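PDB 6D8V: probable chemoreceptor (Methyl-accepting chemotaxis) transmembrane protein from Rhizobium meliloti, which probably spans the membrane as a chemotaxis receptor whose sensory domain binds quaternary ammonium compounds such as the 1,1-dimethyl-prolinium bound here. Local coordinates for residues S104-G109 / G144-T149. Numbering follows the deposited sequence.
With PBE (1,1-dimethyl-prolinium), chain C.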
loop_
_atom_site.group_PDB
_atom_site.type_symbol
_atom_site.label_atom_id
_atom_site.label_comp_id
_atom_site.label_asym_id
_atom_site.label_seq_id
_atom_site.Cartn_x
_atom_site.Cartn_y
_atom_site.Cartn_z
ATOM N N SER A 104 -4.240 -4.165 13.703
ATOM C CA SER A 104 -2.905 -3.836 13.227
ATOM C C SER A 104 -1.890 -4.659 14.004
ATOM O O SER A 104 -2.217 -5.319 14.993
ATOM C CB SER A 104 -2.611 -2.343 13.385
ATOM O OG SER A 104 -2.703 -1.958 14.750
ATOM N N LYS A 105 -0.645 -4.613 13.551
ATOM C CA LYS A 105 0.446 -5.227 14.285
ATOM C C LYS A 105 1.116 -4.198 15.189
ATOM O O LYS A 105 1.140 -3.000 14.899
ATOM C CB LYS A 105 1.474 -5.844 13.339
ATOM C CG LYS A 105 0.861 -6.765 12.312
ATOM C CD LYS A 105 1.606 -8.084 12.208
ATOM C CE LYS A 105 0.969 -8.944 11.136
ATOM N NZ LYS A 105 1.016 -8.251 9.813
ATOM N N ASP A 106 1.639 -4.682 16.300
ATOM C CA ASP A 106 2.329 -3.848 17.262
ATOM C C ASP A 106 3.840 -4.051 17.109
ATOM O O ASP A 106 4.299 -4.674 16.141
ATOM C CB ASP A 106 1.825 -4.180 18.669
ATOM C CG ASP A 106 2.212 -5.575 19.101
ATOM O OD1 ASP A 106 2.675 -6.351 18.242
ATOM O OD2 ASP A 106 2.068 -5.893 20.300
ATOM N N ARG A 107 4.619 -3.541 18.073
ATOM C CA ARG A 107 6.071 -3.620 17.976
ATOM C C ARG A 107 6.574 -5.057 18.018
ATOM O O ARG A 107 7.635 -5.351 17.458
ATOM C CB ARG A 107 6.726 -2.827 19.107
ATOM C CG ARG A 107 5.929 -1.652 19.630
ATOM C CD ARG A 107 5.127 -2.024 20.870
ATOM N NE ARG A 107 4.548 -0.843 21.506
ATOM C CZ ARG A 107 5.128 -0.164 22.490
ATOM N NH1 ARG A 107 6.303 -0.554 22.965
ATOM N NH2 ARG A 107 4.529 0.902 23.003
ATOM N N ASN A 108 5.853 -5.952 18.692
ATOM C CA ASN A 108 6.315 -7.314 18.920
ATOM C C ASN A 108 5.763 -8.313 17.912
ATOM O O ASN A 108 6.002 -9.515 18.065
ATOM C CB ASN A 108 5.945 -7.775 20.335
ATOM C CG ASN A 108 6.400 -6.809 21.414
ATOM O OD1 ASN A 108 7.581 -6.748 21.757
ATOM N ND2 ASN A 108 5.454 -6.067 21.974
ATOM N N GLY A 109 5.033 -7.855 16.898
ATOM C CA GLY A 109 4.465 -8.754 15.914
ATOM C C GLY A 109 3.181 -9.437 16.327
ATOM O O GLY A 109 2.914 -10.552 15.870
ATOM N N GLY A 144 -3.436 5.184 13.619
ATOM C CA GLY A 144 -3.933 4.266 14.627
ATOM C C GLY A 144 -2.991 3.134 14.980
ATOM O O GLY A 144 -3.323 2.329 15.857
ATOM N N THR A 145 -1.843 3.043 14.319
ATOM C CA THR A 145 -0.911 1.962 14.601
ATOM C C THR A 145 -0.296 2.142 15.986
ATOM O O THR A 145 -0.134 3.260 16.482
ATOM C CB THR A 145 0.185 1.910 13.533
ATOM O OG1 THR A 145 0.862 3.174 13.472
ATOM C CG2 THR A 145 -0.425 1.615 12.176
ATOM N N ASP A 146 0.026 1.017 16.621
ATOM C CA ASP A 146 0.720 1.031 17.902
ATOM C C ASP A 146 1.884 2.001 17.835
ATOM O O ASP A 146 1.882 3.057 18.478
ATOM C CB ASP A 146 1.220 -0.371 18.260
ATOM C CG ASP A 146 2.036 -0.392 19.535
ATOM O OD1 ASP A 146 2.033 0.624 20.263
ATOM O OD2 ASP A 146 2.676 -1.425 19.810
ATOM N N VAL A 147 2.876 1.648 17.034
ATOM C CA VAL A 147 4.027 2.510 16.814
ATOM C C VAL A 147 3.871 3.157 15.445
ATOM O O VAL A 147 3.414 2.503 14.495
ATOM C CB VAL A 147 5.334 1.716 16.942
ATOM C CG1 VAL A 147 6.415 2.330 16.091
ATOM C CG2 VAL A 147 5.750 1.653 18.398
ATOM N N PRO A 148 4.206 4.438 15.312
ATOM C CA PRO A 148 4.137 5.095 14.002
ATOM C C PRO A 148 4.820 4.259 12.930
ATOM O O PRO A 148 5.961 3.812 13.091
ATOM C CB PRO A 148 4.867 6.422 14.241
ATOM C CG PRO A 148 4.711 6.683 15.700
ATOM C CD PRO A 148 4.664 5.344 16.377
ATOM N N THR A 149 4.111 4.040 11.827
ATOM C CA THR A 149 4.637 3.206 10.757
ATOM C C THR A 149 4.140 3.731 9.419
ATOM O O THR A 149 2.969 4.087 9.275
ATOM C CB THR A 149 4.235 1.733 10.942
ATOM O OG1 THR A 149 2.838 1.651 11.232
ATOM C CG2 THR A 149 5.018 1.091 12.082
HETATM N N PBE C . -5.478 3.298 8.988
HETATM C CD PBE C . -6.207 3.215 7.907
HETATM C CA PBE C . -4.951 4.720 8.886
HETATM C CB PBE C . -6.250 5.509 8.447
HETATM C CG PBE C . -6.907 4.689 7.748
HETATM C CE PBE C . -6.325 3.094 10.182
HETATM C CF PBE C . -4.372 2.321 8.943
HETATM C C PBE C . -4.364 5.281 10.082
HETATM O O PBE C . -4.221 6.531 10.168
HETATM O OXT PBE C . -3.969 4.544 11.023
#
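Arg107 NE donates to Asp146 OD1 at 3.2 Å, as part of a salt bridge. The bond is nearly straight at 164° and meets that oxygen on its syn side. The carboxylate lies at the edge of the guanidinium, and the two planes are only 25° apart. The second oxygen, OD2, also faces NE, but its modelled place is doubtful. Asp146 CG stands anti to the backbone N (chi1 176°), which sets CG toward the 106-109 turn. An alanine here would probably leave the Arg107 guanidinium without its charged mate and free to swing away from the 144-149 loop. Val147 adds the apolar part. Its CG2 packs against Arg107 CG at 3.5 Å and lies over one face of the guanidinium. Arg107 itself sits in a type I beta turn that runs from Asp106 to Gly109. Asp106 OD1 accepts a weak bond from Asn108 N at 3.2 Å and another hydrogen bond from Asn110 N. In the facing loop, Thr145 OG1 donates to Val147 O at 2.8 Å, from above the carbonyl plane, and so ties this bend together. At the start of the loop, Gly144 N donates to OXT of the bound 1,1-dimethyl-prolinium at 2.7 Å. Glu143 N binds the ligand too. The contact thus joins the turn between antiparallel strands 101-105 and 111-115 to the loop linking strands 140-142 and 149-160, within the first PDC sensor domain. Gln112 of strand 111-115 touches both Asp106 and Asp146.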